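Local atomic coordinates of SalCYP truncation (Salinispora tropica, PDB entry 7ABB), a protein that belongs to the cytochrome P450 family and holds a heme c group inside a helix-rich fold. Residues Pro137-Asn142 / Asn242-Gly247; Asp32-Ser37 / Gly294-Gln299; Thr181-Leu186 / Leu228-Phe233; Glu50-Ala55 / Pro331-Gly336. All blocks are in the same frame, centred on the assembly; numbering follows the deposited sequence.

Interaction 1 (Pro137-Asn142 / Asn242-Gly247); sequences PYVLEN and NHMANG. With HEC (heme c), chain B.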
# COMPACT_ATOMS: atom_id res chain seq x y z
N PRO A 137 9.58 9.15 -6.69
CA PRO A 137 10.95 8.68 -6.93
C PRO A 137 11.63 8.18 -5.66
O PRO A 137 12.42 7.23 -5.73
CB PRO A 137 11.64 9.91 -7.54
CG PRO A 137 10.79 11.02 -7.30
CD PRO A 137 9.40 10.54 -7.09
N TYR A 138 11.32 8.78 -4.51
CA TYR A 138 11.84 8.31 -3.23
C TYR A 138 11.44 6.86 -2.98
O TYR A 138 12.29 6.00 -2.74
CB TYR A 138 11.30 9.21 -2.12
CG TYR A 138 11.44 8.73 -0.72
CD1 TYR A 138 12.67 8.70 -0.07
CD2 TYR A 138 10.32 8.29 -0.01
CE1 TYR A 138 12.77 8.27 1.23
CE2 TYR A 138 10.43 7.89 1.29
CZ TYR A 138 11.62 7.90 1.92
OH TYR A 138 11.69 7.48 3.21
N VAL A 139 10.14 6.59 -3.03
CA VAL A 139 9.64 5.26 -2.74
C VAL A 139 10.15 4.25 -3.76
O VAL A 139 10.51 3.12 -3.41
CB VAL A 139 8.10 5.28 -2.68
CG1 VAL A 139 7.53 3.87 -2.61
CG2 VAL A 139 7.65 6.08 -1.46
N LEU A 140 10.15 4.62 -5.04
CA LEU A 140 10.63 3.68 -6.06
C LEU A 140 12.11 3.39 -5.88
O LEU A 140 12.53 2.24 -6.02
CB LEU A 140 10.35 4.23 -7.45
CG LEU A 140 10.84 3.38 -8.61
CD1 LEU A 140 10.28 1.96 -8.58
CD2 LEU A 140 10.48 4.09 -9.92
N GLU A 141 12.92 4.40 -5.57
CA GLU A 141 14.34 4.14 -5.28
C GLU A 141 14.47 3.12 -4.14
O GLU A 141 15.25 2.16 -4.24
CB GLU A 141 15.06 5.45 -4.91
CG GLU A 141 16.51 5.23 -4.48
CD GLU A 141 17.30 6.51 -4.25
OE1 GLU A 141 16.95 7.57 -4.85
OE2 GLU A 141 18.25 6.45 -3.45
N ASN A 142 13.71 3.32 -3.07
CA ASN A 142 13.76 2.41 -1.94
C ASN A 142 13.33 1.00 -2.35
O ASN A 142 13.91 0.01 -1.90
CB ASN A 142 12.84 2.90 -0.81
CG ASN A 142 13.26 4.23 -0.25
OD1 ASN A 142 14.45 4.56 -0.18
ND2 ASN A 142 12.27 5.00 0.19
N ASN A 242 0.93 7.24 -1.55
CA ASN A 242 -0.31 7.95 -1.25
C ASN A 242 -0.56 8.03 0.25
O ASN A 242 -1.18 9.01 0.70
CB ASN A 242 -1.49 7.32 -1.99
CG ASN A 242 -1.37 7.51 -3.50
OD1 ASN A 242 -0.53 8.30 -3.97
ND2 ASN A 242 -2.20 6.82 -4.25
N HIS A 243 -0.06 7.08 1.04
CA HIS A 243 -0.08 7.24 2.49
C HIS A 243 0.83 8.38 2.92
O HIS A 243 0.47 9.18 3.81
CB HIS A 243 0.32 5.93 3.18
CG HIS A 243 -0.85 5.05 3.50
ND1 HIS A 243 -1.82 5.40 4.43
CD2 HIS A 243 -1.23 3.86 2.99
CE1 HIS A 243 -2.71 4.43 4.50
NE2 HIS A 243 -2.38 3.48 3.64
N MET A 244 2.00 8.52 2.29
CA MET A 244 2.88 9.64 2.59
C MET A 244 2.19 10.95 2.30
O MET A 244 2.28 11.90 3.09
CB MET A 244 4.17 9.55 1.78
CG MET A 244 5.14 8.51 2.25
SD MET A 244 6.60 8.38 1.18
CE MET A 244 7.22 10.04 1.33
N ALA A 245 1.49 11.01 1.17
CA ALA A 245 0.88 12.25 0.70
C ALA A 245 -0.32 12.63 1.55
O ALA A 245 -0.48 13.80 1.93
CB ALA A 245 0.48 12.09 -0.77
N ASN A 246 -1.23 11.69 1.80
CA ASN A 246 -2.40 12.02 2.60
C ASN A 246 -2.03 12.41 4.02
O ASN A 246 -2.68 13.29 4.61
CB ASN A 246 -3.37 10.84 2.60
CG ASN A 246 -4.24 10.81 1.36
OD1 ASN A 246 -5.00 11.75 1.11
ND2 ASN A 246 -4.14 9.73 0.59
N GLY A 247 -0.98 11.79 4.57
CA GLY A 247 -0.53 12.17 5.90
C GLY A 247 0.06 13.57 5.95
O GLY A 247 -0.31 14.38 6.81
FE HEC B . 1.41 -4.39 0.37
CHA HEC B . -0.34 -7.33 0.05
CHB HEC B . -1.41 -2.93 1.67
CHC HEC B . 3.15 -1.46 0.75
CHD HEC B . 4.08 -5.74 -1.25
NA HEC B . -0.47 -5.00 0.76
C1A HEC B . -1.01 -6.28 0.60
C2A HEC B . -2.38 -6.34 1.08
C3A HEC B . -2.65 -5.10 1.54
C4A HEC B . -1.49 -4.27 1.34
CMA HEC B . -3.96 -4.59 2.14
CAA HEC B . -3.31 -7.60 1.10
CBA HEC B . -4.12 -7.79 -0.18
CGA HEC B . -5.03 -9.00 -0.03
O1A HEC B . -5.65 -9.33 -1.07
O2A HEC B . -5.10 -9.57 1.09
NB HEC B . 0.95 -2.54 1.02
C1B HEC B . -0.26 -2.15 1.56
C2B HEC B . -0.11 -0.79 2.00
C3B HEC B . 1.16 -0.40 1.77
C4B HEC B . 1.84 -1.47 1.13
CMB HEC B . -1.28 -0.04 2.67
CAB HEC B . 1.90 0.89 2.00
CBB HEC B . 1.26 1.88 2.92
NC HEC B . 3.25 -3.73 -0.19
C1C HEC B . 3.80 -2.51 0.15
C2C HEC B . 5.18 -2.49 -0.25
C3C HEC B . 5.48 -3.69 -0.80
C4C HEC B . 4.25 -4.46 -0.78
CMC HEC B . 6.11 -1.30 -0.01
CAC HEC B . 6.77 -4.22 -1.43
CBC HEC B . 8.11 -3.57 -1.08
ND HEC B . 1.77 -6.17 -0.46
C1D HEC B . 2.97 -6.50 -1.08
C2D HEC B . 2.88 -7.86 -1.51
C3D HEC B . 1.54 -8.37 -1.14
C4D HEC B . 0.91 -7.26 -0.46
CMD HEC B . 3.98 -8.63 -2.26
CAD HEC B . 0.94 -9.77 -1.39
CBD HEC B . 1.24 -10.62 -0.18
CGD HEC B . 0.59 -11.98 -0.33
O1D HEC B . 0.96 -12.91 0.42
O2D HEC B . -0.29 -12.11 -1.21

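Interaction 2 (Asp32-Ser37 / Gly294-Gln299); sequences DGAFHS and GGVASQ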
# COMPACT_ATOMS: atom_id res chain seq x y z
N ASP A 32 -26.55 -6.13 9.10
CA ASP A 32 -25.93 -7.43 9.33
C ASP A 32 -24.47 -7.43 8.89
O ASP A 32 -23.92 -8.49 8.55
CB ASP A 32 -26.73 -8.53 8.62
CG ASP A 32 -28.16 -8.62 9.10
OD1 ASP A 32 -28.37 -8.65 10.33
OD2 ASP A 32 -29.08 -8.62 8.24
N GLY A 33 -23.83 -6.27 8.90
CA GLY A 33 -22.42 -6.17 8.61
C GLY A 33 -22.06 -6.08 7.15
O GLY A 33 -20.89 -6.28 6.81
N ALA A 34 -23.01 -5.76 6.27
CA ALA A 34 -22.69 -5.68 4.85
C ALA A 34 -23.78 -4.93 4.10
O ALA A 34 -24.90 -4.76 4.59
CB ALA A 34 -22.50 -7.06 4.25
N PHE A 35 -23.42 -4.47 2.90
CA PHE A 35 -24.40 -4.07 1.91
C PHE A 35 -24.09 -4.77 0.60
O PHE A 35 -22.99 -5.27 0.39
CB PHE A 35 -24.50 -2.54 1.73
CG PHE A 35 -23.28 -1.88 1.12
CD1 PHE A 35 -23.17 -1.74 -0.25
CD2 PHE A 35 -22.32 -1.30 1.93
CE1 PHE A 35 -22.08 -1.08 -0.81
CE2 PHE A 35 -21.23 -0.64 1.39
CZ PHE A 35 -21.11 -0.52 0.01
N HIS A 36 -25.10 -4.84 -0.25
CA HIS A 36 -25.03 -5.55 -1.52
C HIS A 36 -25.14 -4.56 -2.67
O HIS A 36 -26.02 -3.68 -2.66
CB HIS A 36 -26.14 -6.60 -1.64
CG HIS A 36 -26.00 -7.46 -2.86
ND1 HIS A 36 -26.75 -7.27 -4.00
CD2 HIS A 36 -25.15 -8.48 -3.13
CE1 HIS A 36 -26.39 -8.16 -4.91
NE2 HIS A 36 -25.42 -8.91 -4.40
N SER A 37 -24.26 -4.70 -3.65
CA SER A 37 -24.30 -3.89 -4.85
C SER A 37 -24.83 -4.70 -6.02
O SER A 37 -24.37 -5.82 -6.27
CB SER A 37 -22.92 -3.36 -5.20
OG SER A 37 -23.01 -2.59 -6.41
N GLY A 294 -19.74 -14.80 5.72
CA GLY A 294 -19.84 -13.48 6.31
C GLY A 294 -21.20 -13.18 6.87
O GLY A 294 -21.48 -12.02 7.18
N GLY A 295 -22.05 -14.18 6.99
CA GLY A 295 -23.43 -14.01 7.38
C GLY A 295 -24.37 -13.62 6.26
O GLY A 295 -25.59 -13.65 6.45
N VAL A 296 -23.85 -13.25 5.08
CA VAL A 296 -24.68 -12.57 4.10
C VAL A 296 -24.56 -13.14 2.69
O VAL A 296 -25.51 -13.04 1.91
CB VAL A 296 -24.35 -11.06 4.07
CG1 VAL A 296 -24.69 -10.44 5.41
CG2 VAL A 296 -22.90 -10.80 3.69
N ALA A 297 -23.41 -13.72 2.35
CA ALA A 297 -23.11 -14.07 0.97
C ALA A 297 -23.46 -15.52 0.69
O ALA A 297 -23.71 -16.32 1.60
CB ALA A 297 -21.63 -13.80 0.63
N SER A 298 -23.56 -15.82 -0.60
CA SER A 298 -23.84 -17.16 -1.10
C SER A 298 -22.67 -17.65 -1.93
O SER A 298 -21.81 -16.88 -2.38
CB SER A 298 -25.11 -17.20 -1.94
OG SER A 298 -26.26 -16.84 -1.16
N GLN A 299 -22.63 -18.95 -2.13
CA GLN A 299 -21.59 -19.53 -2.96
C GLN A 299 -21.55 -18.83 -4.31
O GLN A 299 -22.58 -18.68 -4.98
CB GLN A 299 -21.83 -21.02 -3.13
CG GLN A 299 -20.82 -21.69 -4.05
CD GLN A 299 -21.18 -21.55 -5.52
OE1 GLN A 299 -22.31 -21.84 -5.95
NE2 GLN A 299 -20.19 -21.13 -6.31
O HOH W 1 -23.71 -11.03 8.93

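Interaction 3 (Thr181-Leu186 / Leu228-Phe233); sequences TAFPAL and LLTVLF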
# COMPACT_ATOMS: atom_id res chain seq x y z
N THR A 181 1.53 0.54 -23.67
CA THR A 181 2.90 0.03 -23.62
C THR A 181 3.51 0.01 -22.22
O THR A 181 4.62 -0.49 -22.06
CB THR A 181 3.81 0.85 -24.53
OG1 THR A 181 5.11 0.24 -24.59
CG2 THR A 181 3.96 2.28 -23.99
N ALA A 182 2.82 0.56 -21.21
CA ALA A 182 3.39 0.59 -19.87
C ALA A 182 3.62 -0.82 -19.33
O ALA A 182 4.76 -1.20 -19.02
CB ALA A 182 2.46 1.38 -18.94
N PHE A 183 2.56 -1.62 -19.21
CA PHE A 183 2.73 -2.96 -18.66
C PHE A 183 3.66 -3.83 -19.51
O PHE A 183 4.53 -4.51 -18.92
CB PHE A 183 1.37 -3.64 -18.48
CG PHE A 183 1.44 -4.95 -17.74
CD1 PHE A 183 1.79 -4.98 -16.40
CD2 PHE A 183 1.18 -6.14 -18.38
CE1 PHE A 183 1.87 -6.18 -15.72
CE2 PHE A 183 1.25 -7.34 -17.70
CZ PHE A 183 1.60 -7.37 -16.37
N PRO A 184 3.56 -3.86 -20.84
CA PRO A 184 4.57 -4.59 -21.63
C PRO A 184 6.00 -4.17 -21.32
O PRO A 184 6.90 -5.02 -21.29
CB PRO A 184 4.18 -4.26 -23.08
CG PRO A 184 2.73 -3.99 -23.02
CD PRO A 184 2.46 -3.36 -21.68
N ALA A 185 6.23 -2.88 -21.09
CA ALA A 185 7.57 -2.42 -20.74
C ALA A 185 8.01 -3.00 -19.41
O ALA A 185 9.17 -3.40 -19.24
CB ALA A 185 7.61 -0.89 -20.70
N LEU A 186 7.10 -3.05 -18.44
CA LEU A 186 7.42 -3.68 -17.17
C LEU A 186 7.76 -5.16 -17.36
O LEU A 186 8.71 -5.67 -16.76
CB LEU A 186 6.26 -3.53 -16.19
CG LEU A 186 6.43 -4.22 -14.84
CD1 LEU A 186 7.64 -3.66 -14.12
CD2 LEU A 186 5.18 -4.05 -14.00
N LEU A 228 6.45 -12.80 -9.77
CA LEU A 228 6.82 -12.23 -8.48
C LEU A 228 7.36 -10.81 -8.64
O LEU A 228 6.92 -9.89 -7.95
CB LEU A 228 7.86 -13.11 -7.80
CG LEU A 228 8.49 -12.52 -6.53
CD1 LEU A 228 7.47 -12.35 -5.42
CD2 LEU A 228 9.66 -13.39 -6.08
N LEU A 229 8.32 -10.63 -9.54
CA LEU A 229 8.94 -9.32 -9.72
C LEU A 229 7.93 -8.30 -10.20
O LEU A 229 7.97 -7.14 -9.80
CB LEU A 229 10.10 -9.44 -10.72
CG LEU A 229 11.31 -10.21 -10.17
CD1 LEU A 229 12.36 -10.46 -11.26
CD2 LEU A 229 11.94 -9.46 -9.00
N THR A 230 6.99 -8.72 -11.06
CA THR A 230 5.93 -7.82 -11.50
C THR A 230 5.05 -7.40 -10.33
O THR A 230 4.71 -6.22 -10.19
CB THR A 230 5.09 -8.49 -12.59
OG1 THR A 230 5.95 -8.89 -13.66
CG2 THR A 230 4.04 -7.54 -13.13
N VAL A 231 4.66 -8.36 -9.48
CA VAL A 231 3.81 -8.02 -8.34
C VAL A 231 4.52 -7.07 -7.39
O VAL A 231 3.93 -6.11 -6.89
CB VAL A 231 3.38 -9.32 -7.61
CG1 VAL A 231 2.79 -9.00 -6.25
CG2 VAL A 231 2.41 -10.09 -8.45
N LEU A 232 5.82 -7.31 -7.14
CA LEU A 232 6.56 -6.42 -6.27
C LEU A 232 6.57 -5.00 -6.81
O LEU A 232 6.42 -4.05 -6.05
CB LEU A 232 7.98 -6.94 -6.09
CG LEU A 232 8.06 -8.21 -5.26
CD1 LEU A 232 9.46 -8.74 -5.24
CD2 LEU A 232 7.62 -7.97 -3.83
N PHE A 233 6.74 -4.85 -8.13
CA PHE A 233 6.71 -3.51 -8.71
C PHE A 233 5.33 -2.88 -8.54
O PHE A 233 5.22 -1.71 -8.16
CB PHE A 233 7.08 -3.56 -10.18
CG PHE A 233 7.09 -2.21 -10.85
CD1 PHE A 233 8.21 -1.43 -10.81
CD2 PHE A 233 5.97 -1.74 -11.52
CE1 PHE A 233 8.22 -0.17 -11.41
CE2 PHE A 233 5.98 -0.48 -12.13
CZ PHE A 233 7.10 0.28 -12.08

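Interaction 4 (Glu50-Ala55 / Pro331-Gly336); sequences EGICAA and PHIAFG. With HEC (heme c), chain B.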
# COMPACT_ATOMS: atom_id res chain seq x y z
N GLU A 50 -14.75 -6.61 12.59
CA GLU A 50 -14.66 -8.04 12.95
C GLU A 50 -14.99 -8.91 11.75
O GLU A 50 -14.35 -9.97 11.54
CB GLU A 50 -15.53 -8.36 14.16
CG GLU A 50 -17.01 -8.27 13.91
CD GLU A 50 -17.85 -8.74 15.11
OE1 GLU A 50 -17.54 -9.80 15.69
OE2 GLU A 50 -18.82 -8.05 15.47
N GLY A 51 -15.95 -8.49 10.91
CA GLY A 51 -16.33 -9.30 9.76
C GLY A 51 -15.26 -9.31 8.69
O GLY A 51 -14.95 -10.34 8.09
N ILE A 52 -14.68 -8.15 8.44
CA ILE A 52 -13.60 -8.10 7.45
C ILE A 52 -12.38 -8.86 7.93
O ILE A 52 -11.74 -9.61 7.15
CB ILE A 52 -13.30 -6.63 7.16
CG1 ILE A 52 -14.45 -6.07 6.32
CG2 ILE A 52 -11.96 -6.48 6.47
CD1 ILE A 52 -14.45 -4.57 6.20
N CYS A 53 -11.99 -8.69 9.19
CA CYS A 53 -10.86 -9.45 9.72
C CYS A 53 -11.10 -10.95 9.57
O CYS A 53 -10.21 -11.70 9.13
CB CYS A 53 -10.63 -9.13 11.20
SG CYS A 53 -9.80 -7.59 11.47
N ALA A 54 -12.29 -11.40 9.95
CA ALA A 54 -12.60 -12.83 9.90
C ALA A 54 -12.52 -13.34 8.47
O ALA A 54 -12.11 -14.49 8.23
CB ALA A 54 -13.98 -13.10 10.49
N ALA A 55 -12.95 -12.53 7.51
CA ALA A 55 -12.93 -12.94 6.11
C ALA A 55 -11.50 -13.08 5.61
O ALA A 55 -11.17 -14.09 4.97
CB ALA A 55 -13.71 -11.96 5.25
N PRO A 331 -5.90 -1.15 16.62
CA PRO A 331 -5.65 -2.44 15.98
C PRO A 331 -6.02 -2.43 14.50
O PRO A 331 -6.68 -3.33 14.00
CB PRO A 331 -6.53 -3.39 16.79
CG PRO A 331 -7.73 -2.54 17.04
CD PRO A 331 -7.17 -1.19 17.39
N HIS A 332 -5.56 -1.40 13.79
CA HIS A 332 -5.98 -1.24 12.41
C HIS A 332 -5.41 -2.37 11.55
O HIS A 332 -4.44 -3.05 11.91
CB HIS A 332 -5.52 0.12 11.87
CG HIS A 332 -4.05 0.20 11.65
ND1 HIS A 332 -3.44 -0.41 10.58
CD2 HIS A 332 -3.06 0.76 12.39
CE1 HIS A 332 -2.13 -0.20 10.64
NE2 HIS A 332 -1.87 0.50 11.73
N ILE A 333 -6.04 -2.57 10.40
CA ILE A 333 -5.57 -3.54 9.40
C ILE A 333 -5.27 -2.84 8.08
O ILE A 333 -5.70 -3.28 7.00
CB ILE A 333 -6.57 -4.70 9.21
CG1 ILE A 333 -7.99 -4.20 8.91
CG2 ILE A 333 -6.59 -5.56 10.45
CD1 ILE A 333 -8.88 -5.26 8.31
N ALA A 334 -4.52 -1.74 8.13
CA ALA A 334 -4.12 -1.04 6.92
C ALA A 334 -3.36 -1.93 5.97
O ALA A 334 -3.31 -1.65 4.77
CB ALA A 334 -3.24 0.15 7.28
N PHE A 335 -2.73 -2.98 6.50
CA PHE A 335 -1.94 -3.91 5.70
C PHE A 335 -2.64 -5.25 5.51
O PHE A 335 -2.00 -6.24 5.16
CB PHE A 335 -0.57 -4.12 6.34
CG PHE A 335 0.31 -2.90 6.31
CD1 PHE A 335 0.84 -2.43 5.12
CD2 PHE A 335 0.61 -2.24 7.49
CE1 PHE A 335 1.66 -1.31 5.11
CE2 PHE A 335 1.43 -1.12 7.49
CZ PHE A 335 1.94 -0.66 6.29
N GLY A 336 -3.94 -5.31 5.76
CA GLY A 336 -4.64 -6.56 5.74
C GLY A 336 -4.36 -7.40 6.98
O GLY A 336 -3.76 -6.95 7.96
FE HEC B . 1.41 -4.39 0.37
CHA HEC B . -0.34 -7.33 0.05
CHB HEC B . -1.41 -2.93 1.67
CHC HEC B . 3.15 -1.46 0.75
CHD HEC B . 4.08 -5.74 -1.25
NA HEC B . -0.47 -5.00 0.76
C1A HEC B . -1.01 -6.28 0.60
C2A HEC B . -2.38 -6.34 1.08
C3A HEC B . -2.65 -5.10 1.54
C4A HEC B . -1.49 -4.27 1.34
CMA HEC B . -3.96 -4.59 2.14
CAA HEC B . -3.31 -7.60 1.10
CBA HEC B . -4.12 -7.79 -0.18
CGA HEC B . -5.03 -9.00 -0.03
O1A HEC B . -5.65 -9.33 -1.07
O2A HEC B . -5.10 -9.57 1.09
NB HEC B . 0.95 -2.54 1.02
C1B HEC B . -0.26 -2.15 1.56
C2B HEC B . -0.11 -0.79 2.00
C3B HEC B . 1.16 -0.40 1.77
C4B HEC B . 1.84 -1.47 1.13
CMB HEC B . -1.28 -0.04 2.67
CAB HEC B . 1.90 0.89 2.00
CBB HEC B . 1.26 1.88 2.92
NC HEC B . 3.25 -3.73 -0.19
C1C HEC B . 3.80 -2.51 0.15
C2C HEC B . 5.18 -2.49 -0.25
C3C HEC B . 5.48 -3.69 -0.80
C4C HEC B . 4.25 -4.46 -0.78
CMC HEC B . 6.11 -1.30 -0.01
CAC HEC B . 6.77 -4.22 -1.43
CBC HEC B . 8.11 -3.57 -1.08
ND HEC B . 1.77 -6.17 -0.46
C1D HEC B . 2.97 -6.50 -1.08
C2D HEC B . 2.88 -7.86 -1.51
C3D HEC B . 1.54 -8.37 -1.14
C4D HEC B . 0.91 -7.26 -0.46
CMD HEC B . 3.98 -8.63 -2.26
CAD HEC B . 0.94 -9.77 -1.39
CBD HEC B . 1.24 -10.62 -0.18
CGD HEC B . 0.59 -11.98 -0.33
O1D HEC B . 0.96 -12.91 0.42
O2D HEC B . -0.29 -12.11 -1.21

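Interaction 1 (Pro137-Asn142 / Asn242-Gly247)
The Tyr138 ring meets Met244 along its CD2-CE2 side. Met244 SD lies at the ring edge, 5.0 Å from the centroid of the Tyr138 ring and 78° off the ring normal. This is a Met-aromatic contact. The methyl end approaches obliquely, with Met244 CE 3.8 Å from Tyr138 CD2. One face of the same ring carries the amide of Asn142, whose ND2 sits 3.3 Å above the plane of the Tyr138 ring, over its centre. The second flat group is the His243 ring, part of the heme c pocket. The heme c CBB atom comes up to it obliquely, close to CD2.

Met244 also reaches Val139, where SD is 3.7 Å from Val139 CG2. A bend at its last torsion (chi3 60°) turns the methyl back toward Tyr138 while the sulfur stays beside Val139. Ile352 and Ala355 of helix 345-362 also touch Met244.

Between these segments the contact is carried by the Met244 thioether, set between a ring edge and a valine methyl. It is buried and rests on dispersion. Gln351 of helix 345-362 takes the Tyr138 hydroxyl and Asn142 ND2, and Asn114 of helix 108-120 bonds Asn142 OD1.

Interaction 2 (Asp32-Ser37 / Gly294-Gln299)
Apolar contact between Ala34 and Val296 forms the centre of this junction. Ala34 CB lies 3.8 Å from Val296 CG2 and 4.2 Å from Val296 CG1, and both CB atoms point toward the opposite segment. At Val296 chi1 is -63°. This sets CG1 beside the backbone N and CG2 between the N and the carbonyl carbon. CG2 faces the alanine and CG1 leans toward Asp32. A looser side-chain contact puts Val296 CG1 4.3 Å from Asp32 CB, at the exposed margin. Trp44 of the adjacent strand 43-46 touches both Ala34 and Val296, and extends this apolar patch.

One contact joins side chain to backbone. Val296 CG1 is 3.8 Å from the carbonyl oxygen Asp32 O.

The polar link runs through water. One water donates to Asp32 O at 2.6 Å and to Gly294 O at 3.0 Å. It ties two main-chain carbonyls that could not bond to each other directly, since both are acceptors.

Backbone shape matters as well. Gly33 (phi 85°) and Gly295 (phi 83°) adopt conformations well suited to glycine. Each gives its own segment a positive-phi turn next to the touching residues. Backbone hydrogen bonds of Gly33 with Ser47 and of Phe35 with Val45 fix the first segment to strand 43-46 and the residue after it.

The arrangement belongs to the margin of the mixed five-stranded sheet characteristic of P450s. A loop between strands 285-288 and 302-304 folds over strand 34-37, one of the two edge strands, beside strand 43-46.

Interaction 3 (Thr181-Leu186 / Leu228-Phe233)
Phe183 is the first residue of 181-186 to touch the other helix. Its CG is anti to the backbone N (chi1 -172°), and the ring reaches over to Thr230 until CE1 lies 3.6 Å from Thr230 CG2. The methyl approaches the ring obliquely, and the two side chains cross at about a right angle. Trp78 and Met164 also touch Phe183.

Ala185 faces a different neighbour. Like Ala182, it packs on helix 154-165, so helix 182-199 is held between that helix and helix 222-235.

Leu186 comes next and makes the larger share of the contact. Its two methyls do different work. Leu186 CD1 sits over one face of the Phe233 ring, 3.8 Å from the ring centroid and 22° off the ring normal, a CH-pi contact. Leu186 CD2 lies on the same side of the ring, out past its rim, 3.5 Å from Phe233 CD2. It also meets the methyl of Thr230, with 3.8 Å between Leu186 CD2 and Thr230 CG2. This methyl is therefore shared by Phe183 and Leu186.

Thr230 shows its CG2 to the interface and turns its hydroxyl to its own helix, where OG1 is hydrogen-bonded to Glu226 O. The axes of the short helical segments approach to 11.6 Å and run at 127° to each other. Phe233 has its side chain about 9 Å from heme c.

The interface is purely apolar. Its one side-chain hydroxyl is satisfied within its own helix, and the space between the helices is bridged by Leu186, the two phenylalanine rings and the Thr230 methyl.

Interaction 4 (Glu50-Ala55 / Pro331-Gly336)
Ile333 sends its side chain to Ile52 and Cys53 through an uncommon first torsion. With chi1 at 53°, CG1 stands between the backbone N and the carbonyl carbon. The extended second torsion (chi2 162°) then carries CD1 to 3.8 Å from Ile52 CG2. Ile333 CG2 falls beside the backbone N and meets the thiol, 3.9 Å from Cys53 SG. The sulfur is also near the ethyl end, with Cys53 SG 4.0 Å from Ile333 CD1. Leu307 and Ala310 of helix 307-310 touch Ile333 too.

The loop is shaped by its own bonds. Ala334 N donates to His332 ND1 at 3.0 Å, almost straight and in the ring plane. Gly336 N donates to Ile333 O and closes a type I beta turn. His332 NE2 is hydrogen-bonded to Glu273 OE2.

The turn itself meets heme c. The Phe335 ring presents its edge, with CE1 3.5 Å from heme c C3B, and Gly336 N lies near the CMA methyl.

Phe335 and Gly336 open the P450 heme-binding signature that contains Cys342, to which Phe335 is linked by backbone hydrogen bonding. Helix 49-56 packs on Ile333, two residues before Phe335.

Interactions 1, 3 and 4 are buried, while interaction 2 lies at the margin of the fold, about 26 Å from the chain centre to its own centre. The chemistry follows. The buried contacts use methyls, sulfur and rings, and only interaction 2 is bridged by a water in its contact. Interactions 1 and 3 draw on the consecutive helices 222-235 and 238-253, which together are consistent with the long central helix of P450s. They touch through Leu140 CD1 and Phe233 CE1, 4.1 Å apart. Interactions 1 and 4 share heme c, approached by His243 and by Phe335. Interactions 2 and 4 cross along the chain and lie on the same side of its centre.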